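Local coordinates for putative aliphatic sulfonates-binding protein (Escherichia coli, PDB 2X26), which probably serves as the periplasmic binding protein of an ABC-type uptake system for aliphatic sulfonates, at residues A[14-19]-A[54-59]; A[60-65]-A[262-267]; A[65-68]-A[73-76]; A[117-122]-A[181-186]; A[139-144]-A[157-162]. All blocks are in the same frame, centred on the assembly; numbering follows the deposited sequence. Where two conformers were deposited one is given.

How the contacts relate
Two mixed five-stranded sheets, each with one antiparallel strand among parallel ones, fit a type II periplasmic binding protein; the first has strand order 2-1-3-5-4. Contacts 1 and 3 reach this sheet through strands 56-59 and 74-80. Contact 2 packs helix 62-69, which links those strands, against the last helix, 255-270. Contact 5 lies at the second sheet, and contact 4 involves the connection between the sheets. Contacts 2 and 3 share Ile65, centres about 9 Å apart; contacts 2 and 4 are equally close and touch. Contacts 1, 3 and 4 follow in series; contact 5 nests within contact 4, itself enclosed by contact 2. Helix 255-270 touches helix 62-69 and, through Thr264 and Leu267, helix 115-126, so it packs on both lobes.

Contact 1. Residues A[14-19]-A[54-59]; sequences IGMVLA and IDLGST
Met16 carries the helix side of this contact, laying its thioether against Ser58 CB, the backbone of Gly57 and the side chain of Leu56. The segments are well separated, with axes 9.7 Å apart and N-to-C directions at 127°, a gap that the long methionine side chain spans. Beyond CG the methionine is extended (chi2 -176°), carrying SD and CE straight out from helix 14-21.

The van der Waals contacts fall into two groups. The sulfur meets the serine from the side of its methylene: Met16 SD is 3.5 Å from Ser58 CB, whereas it stays 4.5 Å from Ser58 OG. The terminal methyl, Met16 CE, also packs on Ser58 CB at 3.7 Å and goes on to the Gly57 carbonyl carbon, with Met16 CE 4.0 Å from Gly57 C. A looser apolar touch follows at Leu56, where Met16 CE lies 4.4 Å from CG of that leucine.

The polar group of the strand is engaged elsewhere. Ser58 OG stands roughly anti to its backbone N and bonds to Ser13 OG, and Ser58 O accepts from Gln10 NE2. Backbone bonds to Gly8 and Leu189 set Leu56 and Gly57 between strands 4-9 and 186-191. Ile7 and Tyr9 of strand 4-9 and Phe209 of helix 199-218 also touch the methionine.

A bound glycerol, probably from the crystallisation liquor, lies about 4 Å from the Ser58 side chain. Chemically, the serine therefore has two characters: its methylene joins the buried helix-to-sheet packing, while its hydroxyl is hydrogen-bonded to Ser13.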
# COMPACT_ATOMS: atom_id res chain seq x y z
N ILE A 14 -6.93 -4.35 -0.59
CA ILE A 14 -8.22 -4.99 -0.21
C ILE A 14 -9.42 -4.15 -0.46
O ILE A 14 -10.39 -4.65 -1.01
CB ILE A 14 -8.16 -5.43 1.26
CG1 ILE A 14 -7.01 -6.43 1.45
CG2 ILE A 14 -9.54 -5.99 1.71
CD1 ILE A 14 -6.96 -7.65 0.39
N GLY A 15 -9.35 -2.86 -0.09
CA GLY A 15 -10.49 -1.93 -0.31
C GLY A 15 -10.84 -1.89 -1.81
O GLY A 15 -12.03 -2.02 -2.21
N MET A 16 -9.80 -1.72 -2.65
CA MET A 16 -10.00 -1.68 -4.08
C MET A 16 -10.59 -2.99 -4.61
O MET A 16 -11.57 -2.96 -5.38
CB MET A 16 -8.72 -1.33 -4.81
CG MET A 16 -8.39 0.14 -4.66
SD MET A 16 -6.92 0.47 -5.67
CE MET A 16 -6.92 2.22 -5.61
N VAL A 17 -10.02 -4.10 -4.20
CA VAL A 17 -10.42 -5.43 -4.76
C VAL A 17 -11.88 -5.73 -4.39
O VAL A 17 -12.66 -6.18 -5.25
CB VAL A 17 -9.46 -6.53 -4.29
CG1 VAL A 17 -9.99 -7.97 -4.58
CG2 VAL A 17 -8.09 -6.36 -5.02
N LEU A 18 -12.24 -5.49 -3.12
CA LEU A 18 -13.63 -5.71 -2.71
C LEU A 18 -14.57 -4.71 -3.38
O LEU A 18 -15.64 -5.10 -3.83
CB LEU A 18 -13.81 -5.69 -1.19
CG LEU A 18 -13.69 -7.12 -0.66
CD1 LEU A 18 -12.24 -7.52 -0.55
CD2 LEU A 18 -14.41 -7.26 0.66
N ALA A 19 -14.16 -3.43 -3.50
CA ALA A 19 -15.01 -2.47 -4.23
C ALA A 19 -15.25 -2.92 -5.67
O ALA A 19 -16.37 -2.78 -6.21
CB ALA A 19 -14.37 -1.05 -4.24
N ILE A 54 -3.17 5.86 -15.76
CA ILE A 54 -4.20 5.61 -14.71
C ILE A 54 -4.31 6.90 -13.87
O ILE A 54 -3.44 7.80 -13.95
CB ILE A 54 -3.86 4.43 -13.79
CG1 ILE A 54 -2.47 4.65 -13.21
CG2 ILE A 54 -3.97 3.04 -14.51
CD1 ILE A 54 -2.23 3.68 -12.02
N ASP A 55 -5.38 7.02 -13.09
CA ASP A 55 -5.62 8.25 -12.36
C ASP A 55 -5.48 8.12 -10.85
O ASP A 55 -5.24 9.11 -10.20
CB ASP A 55 -7.06 8.73 -12.64
CG ASP A 55 -7.32 8.87 -14.09
OD1 ASP A 55 -6.56 9.61 -14.75
OD2 ASP A 55 -8.26 8.25 -14.62
N LEU A 56 -5.59 6.91 -10.31
CA LEU A 56 -5.59 6.72 -8.87
C LEU A 56 -4.97 5.37 -8.63
O LEU A 56 -5.30 4.41 -9.35
CB LEU A 56 -7.05 6.72 -8.34
CG LEU A 56 -7.27 6.47 -6.85
CD1 LEU A 56 -6.68 7.65 -6.07
CD2 LEU A 56 -8.77 6.35 -6.58
N GLY A 57 -4.11 5.27 -7.60
CA GLY A 57 -3.46 4.00 -7.31
C GLY A 57 -3.23 3.74 -5.83
O GLY A 57 -3.22 4.68 -5.04
N SER A 58 -3.14 2.45 -5.48
CA SER A 58 -2.88 2.02 -4.12
C SER A 58 -1.48 1.38 -4.05
O SER A 58 -1.13 0.51 -4.87
CB SER A 58 -3.93 0.94 -3.83
OG SER A 58 -3.44 0.05 -2.86
N THR A 59 -0.66 1.80 -3.09
CA THR A 59 0.67 1.20 -2.88
C THR A 59 1.03 1.35 -1.40
O THR A 59 0.35 2.06 -0.66
CB THR A 59 1.89 1.81 -3.71
OG1 THR A 59 2.38 2.97 -3.05
CG2 THR A 59 1.57 2.15 -5.18

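Contact 2. Residues A[60-65]-A[262-267]; sequences GDIPPI and QQTADL
Thr264 meets Ile62 and Ile65 through its methyl because OG1 lies beside the backbone N (chi1 -57°), which sets CG2 anti to that nitrogen and aims it at helix 62-69. Ile65 answers with an extended chain, chi2 169°, that carries CD1 out to the threonine, while Ile62 bends at chi2 -45° and offers its own CD1. In the type II periplasmic binding protein fold this is helix-to-helix packing between 62-69, next to the sheet, and the last helix, 255-270.

The distances show how evenly the threonine methyl is shared. Thr264 CG2 is 3.6 Å from Ile62 CD1, and the same atom is 3.6 Å from Ile65 CD1. Ile62 CD1 and Ile65 CD1 are 4.4 Å from each other, making a shallow seat for the threonine methyl. Both isoleucine side chains run at about a right angle to the threonine. The other branch of Ile65 turns to the neighbouring residue, placing Ile65 CG2 4.0 Å from Ala265 CB. Gln261 and Val274 also touch Ile65, and Phe268 touches Ile62.

An alanine in place of Ile65 would probably open a gap beside Ala265 and leave the threonine methyl supported across this contact by Ile62 alone.

At the margin of the apolar patch, a water joins the two segments. It donates a hydrogen bond to Asp61 OD2 over 2.5 Å, and accepts one from Thr264 OG1 at 2.7 Å.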
# COMPACT_ATOMS: atom_id res chain seq x y z
N GLY A 60 2.08 0.66 -0.99
CA GLY A 60 2.62 0.79 0.35
C GLY A 60 3.36 2.09 0.52
O GLY A 60 3.37 2.93 -0.38
N ASP A 61 4.04 2.24 1.66
CA ASP A 61 4.74 3.49 1.94
C ASP A 61 6.06 3.66 1.15
O ASP A 61 6.54 4.80 0.93
CB ASP A 61 4.94 3.68 3.45
CG ASP A 61 5.63 2.51 4.13
OD1 ASP A 61 5.35 1.34 3.79
OD2 ASP A 61 6.46 2.78 5.07
N ILE A 62 6.62 2.56 0.66
CA ILE A 62 7.93 2.65 0.03
C ILE A 62 7.94 3.10 -1.44
O ILE A 62 8.67 4.06 -1.77
CB ILE A 62 8.76 1.33 0.19
CG1 ILE A 62 8.95 0.95 1.66
CG2 ILE A 62 10.10 1.49 -0.57
CD1 ILE A 62 9.33 2.11 2.58
N PRO A 63 7.13 2.46 -2.32
CA PRO A 63 7.21 2.85 -3.74
C PRO A 63 7.11 4.35 -4.02
O PRO A 63 7.82 4.84 -4.88
CB PRO A 63 6.11 2.01 -4.42
CG PRO A 63 6.05 0.71 -3.55
CD PRO A 63 6.26 1.26 -2.13
N PRO A 64 6.22 5.10 -3.32
CA PRO A 64 6.11 6.51 -3.64
C PRO A 64 7.38 7.30 -3.37
O PRO A 64 7.60 8.33 -4.02
CB PRO A 64 5.08 7.05 -2.65
CG PRO A 64 4.27 5.84 -2.27
CD PRO A 64 5.19 4.66 -2.37
N ILE A 65 8.17 6.85 -2.40
CA ILE A 65 9.42 7.58 -2.10
C ILE A 65 10.34 7.49 -3.32
O ILE A 65 10.93 8.51 -3.75
CB ILE A 65 10.14 6.97 -0.85
CG1 ILE A 65 9.25 7.16 0.36
CG2 ILE A 65 11.53 7.63 -0.68
CD1 ILE A 65 9.71 6.37 1.67
N GLN A 262 8.30 11.06 6.17
CA GLN A 262 9.55 11.83 5.92
C GLN A 262 10.74 11.09 6.49
O GLN A 262 11.81 11.01 5.83
CB GLN A 262 9.48 13.26 6.50
CG GLN A 262 10.69 14.15 6.11
CD GLN A 262 10.80 14.34 4.61
OE1 GLN A 262 9.92 14.97 4.01
NE2 GLN A 262 11.86 13.80 4.00
N GLN A 263 10.57 10.52 7.70
CA GLN A 263 11.63 9.74 8.35
C GLN A 263 12.10 8.61 7.41
O GLN A 263 13.31 8.37 7.23
CB GLN A 263 11.14 9.15 9.70
CG GLN A 263 11.25 10.06 10.95
CD GLN A 263 10.31 9.60 12.10
OE1 GLN A 263 10.16 8.40 12.36
NE2 GLN A 263 9.68 10.56 12.76
N THR A 264 11.14 7.88 6.84
CA THR A 264 11.50 6.77 5.95
C THR A 264 12.21 7.26 4.68
O THR A 264 13.18 6.65 4.18
CB THR A 264 10.25 5.94 5.57
OG1 THR A 264 9.62 5.48 6.79
CG2 THR A 264 10.65 4.72 4.70
N ALA A 265 11.72 8.37 4.13
CA ALA A 265 12.39 8.95 2.96
C ALA A 265 13.82 9.32 3.31
O ALA A 265 14.75 9.02 2.55
CB ALA A 265 11.65 10.14 2.41
N ASP A 266 14.01 9.91 4.49
CA ASP A 266 15.38 10.23 4.93
C ASP A 266 16.24 8.99 5.08
O ASP A 266 17.37 8.97 4.57
CB ASP A 266 15.40 11.03 6.23
CG ASP A 266 14.65 12.36 6.12
OD1 ASP A 266 14.40 12.86 5.00
OD2 ASP A 266 14.31 12.90 7.19
N LEU A 267 15.70 7.95 5.72
CA LEU A 267 16.41 6.68 5.87
C LEU A 267 16.84 6.10 4.51
O LEU A 267 18.00 5.67 4.33
CB LEU A 267 15.52 5.64 6.58
CG LEU A 267 16.17 4.28 6.92
CD1 LEU A 267 17.39 4.51 7.85
CD2 LEU A 267 15.16 3.26 7.53
O HOH W 1 7.14 5.06 5.81

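Contact 3. Residues A[65-68]-A[73-76]; sequences IFAQ and DLVY
The flat amide of Gln68 meets the ring of Tyr76 with their planes 80° apart. The amide turns its flank to the phenol end of the ring: Gln68 NE2 is 3.3 Å from Tyr76 CE2, and OE1 lies near the hydroxyl. Phe187 also meets the tyrosine ring, the two rings being inclined to each other.

Two polar bonds arise from this one amide. Tyr76 OH donates to Gln68 OE1 at 2.6 Å, though the bond is weak, and the stronger partner of the hydroxyl is Gln261 NE2. Gln68 NE2 gives a hydrogen to Leu74 O over 2.8 Å, bent to 131° at the hydrogen. The donor stands 38° above the carbonyl plane. Leu74 O can only accept, which points the NH2 to it and probably fixes the amide's flip, with the weak bond to OE1 in agreement. The glutamine reaches both partners because its chain is extended past CG.

Apolar packing is lighter, with Ala67 CB 4.2 Å from Leu74 CD1, and Leu49 of helix 42-51 touches that same leucine.

Helix 62-69 here lies against strand 74-80, which immediately follows it. With strand 56-59 before the helix, and parallel to 74-80 across the intervening strand 186-191, this is a beta-alpha-beta crossover of the type II binding-protein sheet.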
# COMPACT_ATOMS: atom_id res chain seq x y z
N ILE A 65 8.17 6.85 -2.40
CA ILE A 65 9.42 7.58 -2.10
C ILE A 65 10.34 7.49 -3.32
O ILE A 65 10.93 8.51 -3.75
CB ILE A 65 10.14 6.97 -0.85
CG1 ILE A 65 9.25 7.16 0.36
CG2 ILE A 65 11.53 7.63 -0.68
CD1 ILE A 65 9.71 6.37 1.67
N PHE A 66 10.48 6.30 -3.89
CA PHE A 66 11.27 6.17 -5.15
C PHE A 66 10.77 7.07 -6.29
O PHE A 66 11.57 7.75 -6.93
CB PHE A 66 11.29 4.72 -5.64
CG PHE A 66 12.17 3.83 -4.86
CD1 PHE A 66 13.43 3.52 -5.30
CD2 PHE A 66 11.72 3.29 -3.66
CE1 PHE A 66 14.25 2.70 -4.56
CE2 PHE A 66 12.54 2.46 -2.92
CZ PHE A 66 13.81 2.18 -3.36
N ALA A 67 9.47 7.09 -6.51
CA ALA A 67 8.92 7.91 -7.62
C ALA A 67 9.12 9.42 -7.34
O ALA A 67 9.51 10.19 -8.22
CB ALA A 67 7.39 7.55 -7.85
N GLN A 68 8.90 9.83 -6.10
CA GLN A 68 8.94 11.24 -5.81
C GLN A 68 10.38 11.70 -5.81
O GLN A 68 10.70 12.82 -6.22
CB GLN A 68 8.17 11.57 -4.50
CG GLN A 68 6.64 11.16 -4.71
CD GLN A 68 5.83 11.05 -3.40
OE1 GLN A 68 6.39 10.89 -2.28
NE2 GLN A 68 4.51 11.10 -3.54
N ASP A 73 5.42 14.16 -9.59
CA ASP A 73 4.63 15.10 -8.78
C ASP A 73 3.39 14.41 -8.20
O ASP A 73 2.37 15.04 -7.92
CB ASP A 73 4.23 16.34 -9.59
CG ASP A 73 3.62 17.47 -8.72
OD1 ASP A 73 3.88 17.55 -7.49
OD2 ASP A 73 2.85 18.28 -9.29
N LEU A 74 3.49 13.12 -7.94
CA LEU A 74 2.32 12.35 -7.47
C LEU A 74 2.01 12.67 -6.03
O LEU A 74 2.92 12.73 -5.21
CB LEU A 74 2.65 10.89 -7.55
CG LEU A 74 3.15 10.50 -8.92
CD1 LEU A 74 3.52 9.00 -8.84
CD2 LEU A 74 2.07 10.75 -9.99
N VAL A 75 0.74 12.88 -5.71
CA VAL A 75 0.37 13.37 -4.38
C VAL A 75 -0.28 12.25 -3.59
O VAL A 75 -0.99 11.39 -4.18
CB VAL A 75 -0.58 14.57 -4.46
CG1 VAL A 75 0.15 15.76 -5.06
CG2 VAL A 75 -1.86 14.28 -5.24
N TYR A 76 -0.06 12.28 -2.27
CA TYR A 76 -0.74 11.35 -1.36
C TYR A 76 -2.14 11.90 -1.10
O TYR A 76 -2.30 12.98 -0.50
CB TYR A 76 0.01 11.28 -0.04
CG TYR A 76 1.45 10.82 -0.13
CD1 TYR A 76 1.77 9.44 -0.05
CD2 TYR A 76 2.47 11.72 -0.23
CE1 TYR A 76 3.11 9.00 -0.11
CE2 TYR A 76 3.82 11.31 -0.31
CZ TYR A 76 4.13 9.94 -0.25
OH TYR A 76 5.45 9.52 -0.30

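Contact 4. Residues A[117-122]-A[181-186]; sequences HNLLLR and LNQTGS
Leu181 reaches across to Leu119 and Arg122, and its side chain can be traced atom by atom. CB points toward helix 115-126 but itself touches neither residue, Leu181 CB being 4.9 Å from Arg122 CB. CG, held beside the backbone N, is the fork where the contact divides. One branch, Leu181 CD1, presses on Leu119 CD1 at 3.3 Å, tighter than ordinary methyl packing. The same CD1 lies 4.0 Å from Leu119 CG, and the two leucine side chains meet at about a right angle. The other branch, Leu181 CD2, settles over the end of the segment, 4.2 Å from Arg122 O.

The short methyl pair goes with an unusual Leu119 torsion, chi2 95°, so the closeness may reflect strain or small coordinate error and should be read with caution. A lighter contact follows from Gln183, whose extended chain brings its NE2 to 4.1 Å from Leu119 CD1.

Arg122 lends its CB and backbone to the leucine, while its polar end turns back along the helix. The guanidinium grips Asn118 OD1 side-on, with Arg122 NE 2.8 Å from that oxygen in a nearly straight bond of 167°. Arg122 NH2 bonds to the same OD1, and the oxygen lies in the guanidinium plane.

Glu87 and Ile89 of strand 87-92 pack on Leu119. Segment 181-186 belongs to the connection from strand 172-177 of one sheet to strand 186-191 of the other, one of the two interdomain crossovers characteristic of type II periplasmic binding proteins.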
# COMPACT_ATOMS: atom_id res chain seq x y z
N HIS A 117 12.98 -4.58 3.55
CA HIS A 117 14.29 -3.90 3.68
C HIS A 117 14.11 -2.80 4.74
O HIS A 117 14.97 -2.64 5.62
CB HIS A 117 14.69 -3.34 2.29
CG HIS A 117 16.10 -2.80 2.18
ND1 HIS A 117 16.81 -2.82 0.99
CD2 HIS A 117 16.89 -2.16 3.08
CE1 HIS A 117 17.98 -2.23 1.18
NE2 HIS A 117 18.06 -1.84 2.44
N ASN A 118 12.98 -2.08 4.71
CA ASN A 118 12.75 -0.99 5.67
C ASN A 118 12.61 -1.60 7.07
O ASN A 118 13.22 -1.11 8.04
CB ASN A 118 11.49 -0.19 5.26
CG ASN A 118 11.16 0.92 6.19
OD1 ASN A 118 11.98 1.83 6.42
ND2 ASN A 118 9.94 0.90 6.73
N LEU A 119 11.82 -2.67 7.18
CA LEU A 119 11.56 -3.30 8.50
C LEU A 119 12.88 -3.76 9.06
O LEU A 119 13.18 -3.53 10.23
CB LEU A 119 10.64 -4.53 8.39
CG LEU A 119 10.45 -5.32 9.71
CD1 LEU A 119 9.25 -4.82 10.32
CD2 LEU A 119 10.22 -6.75 9.44
N LEU A 120 13.70 -4.37 8.21
CA LEU A 120 14.96 -4.96 8.67
C LEU A 120 15.95 -3.91 9.11
O LEU A 120 16.58 -4.08 10.18
CB LEU A 120 15.58 -5.90 7.63
CG LEU A 120 16.83 -6.63 8.10
CD1 LEU A 120 16.58 -7.58 9.32
CD2 LEU A 120 17.45 -7.39 6.91
N LEU A 121 16.13 -2.83 8.33
CA LEU A 121 17.00 -1.70 8.78
C LEU A 121 16.57 -1.20 10.15
O LEU A 121 17.42 -0.98 11.01
CB LEU A 121 16.95 -0.51 7.81
CG LEU A 121 17.75 -0.64 6.50
CD1 LEU A 121 17.41 0.54 5.62
CD2 LEU A 121 19.22 -0.59 6.85
N ARG A 122 15.25 -1.00 10.34
CA ARG A 122 14.74 -0.48 11.62
C ARG A 122 14.84 -1.44 12.79
O ARG A 122 15.21 -1.04 13.89
CB ARG A 122 13.30 -0.03 11.47
CG ARG A 122 13.18 1.22 10.60
CD ARG A 122 11.75 1.38 10.23
NE ARG A 122 11.64 2.35 9.16
CZ ARG A 122 11.39 3.64 9.35
NH1 ARG A 122 11.21 4.13 10.59
NH2 ARG A 122 11.31 4.42 8.28
N LEU A 181 7.76 -0.79 15.81
CA LEU A 181 8.57 -0.13 14.77
C LEU A 181 7.94 1.12 14.17
O LEU A 181 8.45 1.62 13.16
CB LEU A 181 9.02 -1.12 13.68
CG LEU A 181 9.88 -2.27 14.21
CD1 LEU A 181 10.19 -3.28 13.13
CD2 LEU A 181 11.17 -1.77 14.85
N ASN A 182 6.87 1.61 14.82
CA ASN A 182 6.12 2.83 14.41
C ASN A 182 6.03 2.96 12.90
O ASN A 182 6.61 3.85 12.27
CB ASN A 182 6.66 4.11 15.06
CG ASN A 182 6.43 4.15 16.55
OD1 ASN A 182 6.25 3.11 17.20
ND2 ASN A 182 6.44 5.35 17.12
N GLN A 183 5.28 2.04 12.32
CA GLN A 183 5.04 2.06 10.90
C GLN A 183 4.08 3.16 10.41
O GLN A 183 3.31 3.74 11.17
CB GLN A 183 4.60 0.67 10.51
CG GLN A 183 5.67 -0.37 10.75
CD GLN A 183 5.32 -1.67 10.12
OE1 GLN A 183 4.22 -2.17 10.32
NE2 GLN A 183 6.23 -2.23 9.32
N THR A 184 4.12 3.44 9.12
CA THR A 184 3.42 4.62 8.55
C THR A 184 1.99 4.37 8.03
O THR A 184 1.07 5.16 8.28
CB THR A 184 4.27 5.11 7.38
OG1 THR A 184 5.54 5.48 7.90
CG2 THR A 184 3.63 6.34 6.65
N GLY A 185 1.83 3.27 7.31
CA GLY A 185 0.52 2.98 6.71
C GLY A 185 0.68 2.79 5.19
O GLY A 185 1.78 2.88 4.68
N SER A 186 -0.41 2.47 4.48
CA SER A 186 -0.31 2.38 3.02
C SER A 186 -1.08 3.53 2.43
O SER A 186 -1.88 4.20 3.11
CB SER A 186 -0.87 1.07 2.48
OG SER A 186 -2.16 0.82 3.01

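Contact 5. Residues A[139-144]-A[157-162]; sequences LTPADA and AIWDPY
Pro141 is the bump of this contact, and Ile158, Trp159 and Tyr162 form the hollow that receives it. The ring sits in the first turn of helix 141-149, directly after Thr140 at the N-cap position, and stands out toward the strand and the turn beyond it.

Tyr162 makes one wall. Pro141 CB lies over a face of its ring, 3.5 Å from the centroid and 20° off the normal, which is a CH-pi contact. The methylene is displaced toward the phenol end, since Pro141 CB comes within 3.3 Å of Tyr162 CZ. The next methylene also covers this face, with Pro141 CG 3.6 Å from Tyr162 CE1.

The remaining walls come from strand 155-159. Ile158 CD1 approaches Pro141 CG to 3.9 Å, and it also lies over one face of the Trp159 indole. Trp159 CG lies between its own backbone N and carbonyl carbon (chi1 54°), a setting that brings the indole around to the proline. Its CZ2 lies 3.8 Å from Pro141 CG, at an oblique approach. Outside the pair, Gln111 touches Pro141 and Trp156 touches Tyr162.

Replacing Tyr162 with an alanine would probably uncover one side of Pro141 and open a gap where the ring now lies.

Helix 141-149 leads from strand 135-138 to strand 155-159, parallel strands of one sheet, so the packing closes a beta-alpha-beta crossover. No polar bond joins the two segments, so the contact rests on dispersion, CH-pi attraction and close fit.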
# COMPACT_ATOMS: atom_id res chain seq x y z
N LEU A 139 16.84 -11.03 -2.32
CA LEU A 139 16.10 -12.04 -3.11
C LEU A 139 14.63 -11.69 -3.19
O LEU A 139 14.06 -11.27 -2.21
CB LEU A 139 16.20 -13.39 -2.42
CG LEU A 139 17.62 -13.99 -2.30
CD1 LEU A 139 17.59 -15.26 -1.47
CD2 LEU A 139 18.08 -14.25 -3.72
N THR A 140 13.99 -11.98 -4.32
CA THR A 140 12.54 -11.76 -4.40
C THR A 140 11.82 -12.90 -3.65
O THR A 140 12.47 -13.87 -3.27
CB THR A 140 12.11 -11.66 -5.85
OG1 THR A 140 12.40 -12.91 -6.49
CG2 THR A 140 12.90 -10.51 -6.55
N PRO A 141 10.53 -12.76 -3.35
CA PRO A 141 9.93 -13.68 -2.40
C PRO A 141 10.03 -15.16 -2.83
O PRO A 141 10.35 -15.98 -1.97
CB PRO A 141 8.46 -13.23 -2.33
CG PRO A 141 8.54 -11.78 -2.61
CD PRO A 141 9.61 -11.64 -3.67
N ALA A 142 9.80 -15.48 -4.11
CA ALA A 142 9.89 -16.90 -4.53
C ALA A 142 11.28 -17.47 -4.30
O ALA A 142 11.40 -18.59 -3.80
CB ALA A 142 9.48 -17.09 -5.98
N ASP A 143 12.31 -16.69 -4.66
CA ASP A 143 13.70 -17.13 -4.47
C ASP A 143 14.08 -17.21 -2.99
O ASP A 143 14.87 -18.10 -2.59
CB ASP A 143 14.67 -16.21 -5.22
CG ASP A 143 14.55 -16.31 -6.75
OD1 ASP A 143 14.13 -17.38 -7.27
OD2 ASP A 143 14.88 -15.31 -7.43
N ALA A 144 13.57 -16.26 -2.18
CA ALA A 144 13.83 -16.26 -0.78
C ALA A 144 13.15 -17.43 -0.05
O ALA A 144 13.76 -18.00 0.87
CB ALA A 144 13.41 -14.91 -0.16
N ALA A 157 12.79 -11.97 5.93
CA ALA A 157 11.94 -10.81 6.24
C ALA A 157 11.00 -10.66 5.06
O ALA A 157 11.44 -10.56 3.91
CB ALA A 157 12.80 -9.57 6.45
N ILE A 158 9.70 -10.73 5.35
CA ILE A 158 8.66 -10.82 4.30
C ILE A 158 7.31 -10.31 4.77
O ILE A 158 7.05 -10.19 5.98
CB ILE A 158 8.56 -12.33 3.80
CG1 ILE A 158 7.74 -12.46 2.49
CG2 ILE A 158 8.07 -13.24 4.91
CD1 ILE A 158 8.34 -11.69 1.30
N TRP A 159 6.45 -9.97 3.80
CA TRP A 159 5.10 -9.48 4.05
C TRP A 159 4.03 -10.56 3.80
O TRP A 159 4.31 -11.63 3.25
CB TRP A 159 4.83 -8.25 3.18
CG TRP A 159 5.06 -8.46 1.71
CD1 TRP A 159 4.15 -8.83 0.78
CD2 TRP A 159 6.32 -8.28 1.00
NE1 TRP A 159 4.74 -8.90 -0.48
CE2 TRP A 159 6.07 -8.55 -0.36
CE3 TRP A 159 7.61 -7.87 1.40
CZ2 TRP A 159 7.08 -8.46 -1.36
CZ3 TRP A 159 8.61 -7.75 0.40
CH2 TRP A 159 8.34 -8.07 -0.94
N ASP A 160 2.82 -10.27 4.24
CA ASP A 160 1.66 -11.13 3.95
C ASP A 160 1.24 -10.92 2.49
O ASP A 160 1.23 -9.77 1.99
CB ASP A 160 0.52 -10.72 4.88
CG ASP A 160 0.12 -11.79 5.87
OD1 ASP A 160 0.47 -12.98 5.64
OD2 ASP A 160 -0.65 -11.41 6.82
N PRO A 161 0.77 -11.97 1.82
CA PRO A 161 0.37 -13.29 2.37
C PRO A 161 1.45 -14.38 2.38
O PRO A 161 1.17 -15.51 2.81
CB PRO A 161 -0.74 -13.72 1.37
CG PRO A 161 -0.17 -13.22 0.03
CD PRO A 161 0.19 -11.77 0.46
N TYR A 162 2.67 -14.07 1.96
CA TYR A 162 3.75 -15.04 2.02
C TYR A 162 3.95 -15.50 3.46
O TYR A 162 4.22 -16.67 3.71
CB TYR A 162 5.08 -14.42 1.57
CG TYR A 162 5.09 -13.99 0.11
CD1 TYR A 162 5.06 -12.65 -0.23
CD2 TYR A 162 5.18 -14.92 -0.92
CE1 TYR A 162 5.08 -12.23 -1.55
CE2 TYR A 162 5.19 -14.51 -2.27
CZ TYR A 162 5.17 -13.14 -2.55
OH TYR A 162 5.23 -12.71 -3.86